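Side-chain contacts in cycloalternan-forming enzyme (Listeria monocytogenes serovar 1/2a, PDB 5F7U), which is a multidomain carbohydrate-active enzyme of glycoside hydrolase family 31, with a TIM barrel flanked by beta domains and a family 6 carbohydrate-binding module: residues A[855-858]-A[859-862]; A[521-524]-A[525-529]. The protein carries 1 engineered substitution. All blocks are in the same frame, centred on the assembly; numbering follows the deposited sequence.

Contact 1 of 2, residues A[855-858]-A[859-862]; sequences SEDF and ANEK
A beta hairpin joins strand 848-857 to strand 862-867, and its turn closes with a G1 beta bulge in which Glu861 and Lys862 both face Asp857. Asp857 and Lys862 form an antiparallel hydrogen-bonded pair. Asp857 N gives a bond of 2.8 Å to Lys862 O. Asp857 O takes two in return, from Lys862 N at 3.0 Å and from Asn860 N at 2.9 Å, and these donors come from opposite faces of its carbonyl plane. Inside the turn, Glu861 N bonds to Phe858 O at 2.8 Å. Glu861 has a positive phi, as expected at the first bulge position.

Asp857 CG lies anti to the backbone N (chi1 -169°), which carries the carboxylate toward Asn860. Asn860 ND2 meets Asp857 OD1 at 3.0 Å, nearly straight at 171°, on the syn side of the carboxylate. The amide and carboxylate planes are 66° apart. Glu856 OE2 receives Phe858 N at 2.8 Å through its anti lone pair. It also accepts a hydrogen bond from a water. The Phe858 side chain touches Val936 and His938. Glu856 thus takes up one main-chain N-H directly and that of Ala859 through water, while the bond from Asn860 probably steadies the charge on Asp857.

Contact 2 of 2, residues A[521-524]-A[525-529]; sequences QREY and LLTEV
Glu523 O and Tyr524 O in helix 523-527 each take two main-chain donors. Glu523 O accepts from Leu526 N at 2.9 Å, with the donor above the carbonyl plane, and from Thr527 N at 3.0 Å, in that plane. Thr527 OG1 adds a weak bond to the same oxygen. Tyr524 O accepts from Glu528 N and from Val529 N, each at 3.0 Å; the second bond is almost collinear with the carbonyl. Leu525 N bonds to Arg522 O at 3.0 Å.

The apolar contacts centre on the Tyr524 ring. Its CG lies between the backbone N and the carbonyl carbon (chi1 85°), which folds the ring back over Leu525 N. Leu525 CD2 makes a CH-pi contact over the face, 4.0 Å from the ring centroid. Val529 CG2 lies alongside, 3.9 Å from Tyr524 CD2. The other methyl of Leu525, CD1, rests beside Arg522 CB and CG.

The polar ends bond to neighbouring parts of the domain. Tyr524 OH bonds to Tyr409 O. Glu528 OE2 passes 3.4 Å from Tyr524 CB and bonds to Tyr427 N. Arg522 bonds to Gln457 and makes a cation-pi contact with Trp518. The carboxylate of Glu523 instead lies near the Thr527 methyl.

Leu526 packs on Phe573 and Ile577 of helix 555-577. The whole is a short helical turn of the family 31 TIM-barrel domain, between helix 512-520 and barrel strand 534-536.

From the N terminus, contact 2 comes first. It closes a local helical turn on the run into the fourth barrel strand, and ties that turn to the loop residues Tyr409 and Trp411. The chain then completes the barrel and passes through the following beta region. Contact 1, at 855-862, closes the hairpin between strands 848-857 and 862-867 of a six-stranded antiparallel sheet. The two contacts lie in series, so neither encloses nor crosses the other. The centres of contact 1 and contact 2 are about 59 Å apart, and the two do not touch. One belongs to the TIM-barrel domain, the other to a beta domain beyond it.

Contact 1 of 2, residues A[855-858]-A[859-862]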
ATOM      1  N   SER A 855     -30.482   0.597 -12.699  1.00 20.56           N
ATOM      2  CA  SER A 855     -31.224  -0.645 -12.851  1.00 21.21           C
ATOM      3  C   SER A 855     -31.223  -1.085 -14.306  1.00 21.10           C
ATOM      4  O   SER A 855     -31.973  -0.560 -15.150  1.00 22.05           O
ATOM      5  CB  SER A 855     -32.651  -0.523 -12.295  1.00 22.08           C
ATOM      6  OG  SER A 855     -33.314  -1.789 -12.375  1.00 23.09           O
ATOM      7  N   GLU A 856     -30.368  -2.063 -14.580  1.00 20.55           N
ATOM      8  CA  GLU A 856     -30.227  -2.641 -15.901  1.00 20.59           C
ATOM      9  C   GLU A 856     -31.376  -3.602 -16.156  1.00 21.26           C
ATOM     10  O   GLU A 856     -31.637  -4.499 -15.350  1.00 21.05           O
ATOM     11  CB  GLU A 856     -28.862  -3.330 -16.025  1.00 20.14           C
ATOM     12  CG  GLU A 856     -28.642  -4.092 -17.321  1.00 20.38           C
ATOM     13  CD  GLU A 856     -29.115  -5.527 -17.234  1.00 20.73           C
ATOM     14  OE1 GLU A 856     -28.597  -6.266 -16.369  1.00 20.61           O
ATOM     15  OE2 GLU A 856     -29.998  -5.905 -18.028  1.00 21.20           O
ATOM     16  N   ASP A 857     -32.070  -3.382 -17.270  1.00 21.42           N
ATOM     17  CA  ASP A 857     -33.219  -4.213 -17.659  1.00 22.15           C
ATOM     18  C   ASP A 857     -33.196  -4.442 -19.173  1.00 21.90           C
ATOM     19  O   ASP A 857     -34.199  -4.230 -19.862  1.00 22.50           O
ATOM     20  CB  ASP A 857     -34.534  -3.544 -17.191  1.00 23.43           C
ATOM     21  CG  ASP A 857     -35.768  -4.457 -17.321  1.00 25.16           C
ATOM     22  OD1 ASP A 857     -35.635  -5.681 -17.538  1.00 25.51           O
ATOM     23  OD2 ASP A 857     -36.905  -3.937 -17.214  1.00 26.21           O
ATOM     24  N   PHE A 858     -32.041  -4.886 -19.685  1.00 21.15           N
ATOM     25  CA  PHE A 858     -31.875  -5.173 -21.122  1.00 21.37           C
ATOM     26  C   PHE A 858     -32.903  -6.170 -21.666  1.00 22.35           C
ATOM     27  O   PHE A 858     -33.316  -6.086 -22.829  1.00 22.84           O
ATOM     28  CB  PHE A 858     -30.457  -5.693 -21.416  1.00 20.47           C
ATOM     29  CG  PHE A 858     -29.377  -4.651 -21.314  1.00 19.67           C
ATOM     30  CD1 PHE A 858     -29.553  -3.367 -21.835  1.00 19.70           C
ATOM     31  CD2 PHE A 858     -28.141  -4.982 -20.735  1.00 18.90           C
ATOM     32  CE1 PHE A 858     -28.541  -2.415 -21.742  1.00 19.21           C
ATOM     33  CE2 PHE A 858     -27.126  -4.041 -20.645  1.00 18.46           C
ATOM     34  CZ  PHE A 858     -27.323  -2.755 -21.161  1.00 18.67           C
ATOM     35  N   ALA A 859     -33.346  -7.088 -20.813  1.00 22.86           N
ATOM     36  CA  ALA A 859     -34.356  -8.067 -21.180  1.00 23.80           C
ATOM     37  C   ALA A 859     -35.642  -7.379 -21.656  1.00 24.59           C
ATOM     38  O   ALA A 859     -36.376  -7.929 -22.487  1.00 25.38           O
ATOM     39  CB  ALA A 859     -34.633  -8.990 -20.011  1.00 24.33           C
ATOM     40  N   ASN A 860     -35.885  -6.168 -21.146  1.00 24.52           N
ATOM     41  CA  ASN A 860     -36.992  -5.315 -21.600  1.00 25.39           C
ATOM     42  C   ASN A 860     -36.505  -4.046 -22.325  1.00 25.28           C
ATOM     43  O   ASN A 860     -37.230  -3.054 -22.437  1.00 25.30           O
ATOM     44  CB  ASN A 860     -37.907  -5.000 -20.420  1.00 25.92           C
ATOM     45  CG  ASN A 860     -38.606  -6.236 -19.896  1.00 26.57           C
ATOM     46  OD1 ASN A 860     -39.557  -6.726 -20.508  1.00 27.46           O
ATOM     47  ND2 ASN A 860     -38.134  -6.756 -18.766  1.00 26.44           N
ATOM     48  N   GLU A 861     -35.263  -4.123 -22.814  1.00 24.96           N
ATOM     49  CA  GLU A 861     -34.581  -3.063 -23.562  1.00 25.11           C
ATOM     50  C   GLU A 861     -34.555  -1.709 -22.848  1.00 24.67           C
ATOM     51  O   GLU A 861     -34.798  -0.676 -23.457  1.00 25.01           O
ATOM     52  CB  GLU A 861     -35.072  -2.971 -25.018  1.00 26.70           C
ATOM     53  CG  GLU A 861     -34.731  -4.213 -25.848  1.00 27.91           C
ATOM     54  CD  GLU A 861     -34.968  -4.063 -27.347  1.00 29.70           C
ATOM     55  OE1 GLU A 861     -34.454  -4.923 -28.115  1.00 30.30           O
ATOM     56  OE2 GLU A 861     -35.680  -3.119 -27.762  1.00 30.55           O
ATOM     57  N   LYS A 862     -34.221  -1.738 -21.559  1.00 23.94           N
ATOM     58  CA  LYS A 862     -34.273  -0.553 -20.701  1.00 23.91           C
ATOM     59  C   LYS A 862     -33.089  -0.507 -19.747  1.00 22.58           C
ATOM     60  O   LYS A 862     -32.623  -1.531 -19.287  1.00 21.55           O
ATOM     61  CB  LYS A 862     -35.574  -0.597 -19.902  1.00 25.87           C
ATOM     62  CG  LYS A 862     -35.873   0.642 -19.083  1.00 27.71           C
ATOM     63  CD  LYS A 862     -37.249   0.518 -18.431  1.00 29.64           C
ATOM     64  CE  LYS A 862     -38.351   0.511 -19.474  1.00 31.35           C
ATOM     65  NZ  LYS A 862     -39.713   0.411 -18.861  1.00 33.86           N
TER
HETATM   66  O   HOH W   1     -31.917  -7.809 -18.318  1.00 22.22           O

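Contact 2 of 2, residues A[521-524]-A[525-529]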
ATOM      1  N   GLN A 521       9.865  25.726  16.222  1.00 21.11           N
ATOM      2  CA  GLN A 521      10.963  26.256  15.417  1.00 21.11           C
ATOM      3  C   GLN A 521      10.589  26.316  13.948  1.00 20.50           C
ATOM      4  O   GLN A 521      11.153  27.103  13.188  1.00 20.38           O
ATOM      5  CB  GLN A 521      12.223  25.402  15.582  1.00 21.38           C
ATOM      6  CG  GLN A 521      12.762  25.350  17.005  1.00 22.73           C
ATOM      7  CD  GLN A 521      14.043  24.554  17.077  1.00 23.54           C
ATOM      8  OE1 GLN A 521      14.047  23.353  16.806  1.00 23.83           O
ATOM      9  NE2 GLN A 521      15.140  25.214  17.426  1.00 24.41           N
ATOM     10  N   ARG A 522       9.645  25.460  13.567  1.00 19.80           N
ATOM     11  CA  ARG A 522       9.122  25.402  12.211  1.00 19.52           C
ATOM     12  C   ARG A 522       7.811  26.162  12.015  1.00 20.16           C
ATOM     13  O   ARG A 522       7.333  26.240  10.882  1.00 19.67           O
ATOM     14  CB  ARG A 522       8.907  23.935  11.770  1.00 18.70           C
ATOM     15  CG  ARG A 522      10.183  23.218  11.384  1.00 18.54           C
ATOM     16  CD  ARG A 522      10.705  22.371  12.522  1.00 18.70           C
ATOM     17  NE  ARG A 522      11.931  21.661  12.141  1.00 18.66           N
ATOM     18  CZ  ARG A 522      12.944  21.431  12.962  1.00 18.92           C
ATOM     19  NH1 ARG A 522      14.041  20.803  12.519  1.00 18.74           N
ATOM     20  NH2 ARG A 522      12.877  21.854  14.217  1.00 19.36           N
ATOM     21  N   GLU A 523       7.240  26.725  13.089  1.00 21.26           N
ATOM     22  CA  GLU A 523       5.925  27.380  12.992  1.00 22.43           C
ATOM     23  C   GLU A 523       5.852  28.419  11.866  1.00 21.75           C
ATOM     24  O   GLU A 523       4.896  28.417  11.078  1.00 21.59           O
ATOM     25  CB  GLU A 523       5.534  28.032  14.325  1.00 24.89           C
ATOM     26  CG  GLU A 523       4.075  28.476  14.371  1.00 28.11           C
ATOM     27  CD  GLU A 523       3.782  29.507  15.452  1.00 31.29           C
ATOM     28  OE1 GLU A 523       4.336  29.408  16.563  1.00 33.85           O
ATOM     29  OE2 GLU A 523       2.983  30.438  15.205  1.00 33.38           O
ATOM     30  N   TYR A 524       6.857  29.299  11.788  1.00 21.31           N
ATOM     31  CA  TYR A 524       6.852  30.384  10.805  1.00 21.06           C
ATOM     32  C   TYR A 524       6.735  29.896   9.346  1.00 20.25           C
ATOM     33  O   TYR A 524       6.218  30.625   8.496  1.00 20.41           O
ATOM     34  CB  TYR A 524       8.070  31.313  10.999  1.00 21.38           C
ATOM     35  CG  TYR A 524       9.323  30.838  10.304  1.00 20.81           C
ATOM     36  CD1 TYR A 524      10.120  29.829  10.871  1.00 20.40           C
ATOM     37  CD2 TYR A 524       9.728  31.403   9.079  1.00 20.83           C
ATOM     38  CE1 TYR A 524      11.273  29.384  10.226  1.00 19.81           C
ATOM     39  CE2 TYR A 524      10.890  30.962   8.428  1.00 20.33           C
ATOM     40  CZ  TYR A 524      11.650  29.955   9.006  1.00 19.84           C
ATOM     41  OH  TYR A 524      12.796  29.509   8.372  1.00 19.77           O
ATOM     42  N   LEU A 525       7.189  28.664   9.074  1.00 19.51           N
ATOM     43  CA  LEU A 525       7.108  28.072   7.734  1.00 19.18           C
ATOM     44  C   LEU A 525       5.662  27.881   7.320  1.00 18.92           C
ATOM     45  O   LEU A 525       5.312  28.043   6.152  1.00 18.90           O
ATOM     46  CB  LEU A 525       7.871  26.731   7.653  1.00 18.06           C
ATOM     47  CG  LEU A 525       9.384  26.806   7.973  1.00 18.50           C
ATOM     48  CD1 LEU A 525       9.946  25.408   8.212  1.00 17.91           C
ATOM     49  CD2 LEU A 525      10.169  27.508   6.863  1.00 18.59           C
ATOM     50  N   LEU A 526       4.831  27.574   8.304  1.00 19.21           N
ATOM     51  CA  LEU A 526       3.405  27.350   8.086  1.00 19.56           C
ATOM     52  C   LEU A 526       2.610  28.660   8.164  1.00 20.69           C
ATOM     53  O   LEU A 526       1.828  28.965   7.266  1.00 20.87           O
ATOM     54  CB  LEU A 526       2.895  26.316   9.091  1.00 19.16           C
ATOM     55  CG  LEU A 526       3.374  24.877   8.816  1.00 18.90           C
ATOM     56  CD1 LEU A 526       3.444  24.086  10.105  1.00 18.81           C
ATOM     57  CD2 LEU A 526       2.476  24.164   7.828  1.00 18.39           C
ATOM     58  N   THR A 527       2.839  29.446   9.212  1.00 21.45           N
ATOM     59  CA  THR A 527       2.000  30.618   9.458  1.00 22.88           C
ATOM     60  C   THR A 527       2.319  31.775   8.495  1.00 23.76           C
ATOM     61  O   THR A 527       1.402  32.478   8.055  1.00 24.58           O
ATOM     62  CB  THR A 527       2.094  31.088  10.922  1.00 23.42           C
ATOM     63  OG1 THR A 527       3.450  31.380  11.236  1.00 23.44           O
ATOM     64  CG2 THR A 527       1.604  29.998  11.868  1.00 23.33           C
ATOM     65  N   GLU A 528       3.604  31.958   8.169  1.00 23.65           N
ATOM     66  CA  GLU A 528       4.057  33.120   7.389  1.00 24.00           C
ATOM     67  C   GLU A 528       4.553  32.766   5.983  1.00 23.32           C
ATOM     68  O   GLU A 528       4.217  33.453   5.014  1.00 23.55           O
ATOM     69  CB  GLU A 528       5.145  33.878   8.158  1.00 25.30           C
ATOM     70  CG  GLU A 528       4.705  34.287   9.560  1.00 26.63           C
ATOM     71  CD  GLU A 528       5.764  35.034  10.319  1.00 28.05           C
ATOM     72  OE1 GLU A 528       5.659  36.277  10.356  1.00 29.20           O
ATOM     73  OE2 GLU A 528       6.685  34.395  10.890  1.00 28.06           O
ATOM     74  N   VAL A 529       5.368  31.721   5.866  1.00 21.96           N
ATOM     75  CA  VAL A 529       5.857  31.294   4.547  1.00 21.18           C
ATOM     76  C   VAL A 529       4.727  30.602   3.774  1.00 20.40           C
ATOM     77  O   VAL A 529       4.683  30.662   2.540  1.00 20.23           O
ATOM     78  CB  VAL A 529       7.126  30.400   4.640  1.00 20.66           C
ATOM     79  CG1 VAL A 529       7.660  30.069   3.258  1.00 20.44           C
ATOM     80  CG2 VAL A 529       8.215  31.091   5.449  1.00 21.20           C
TER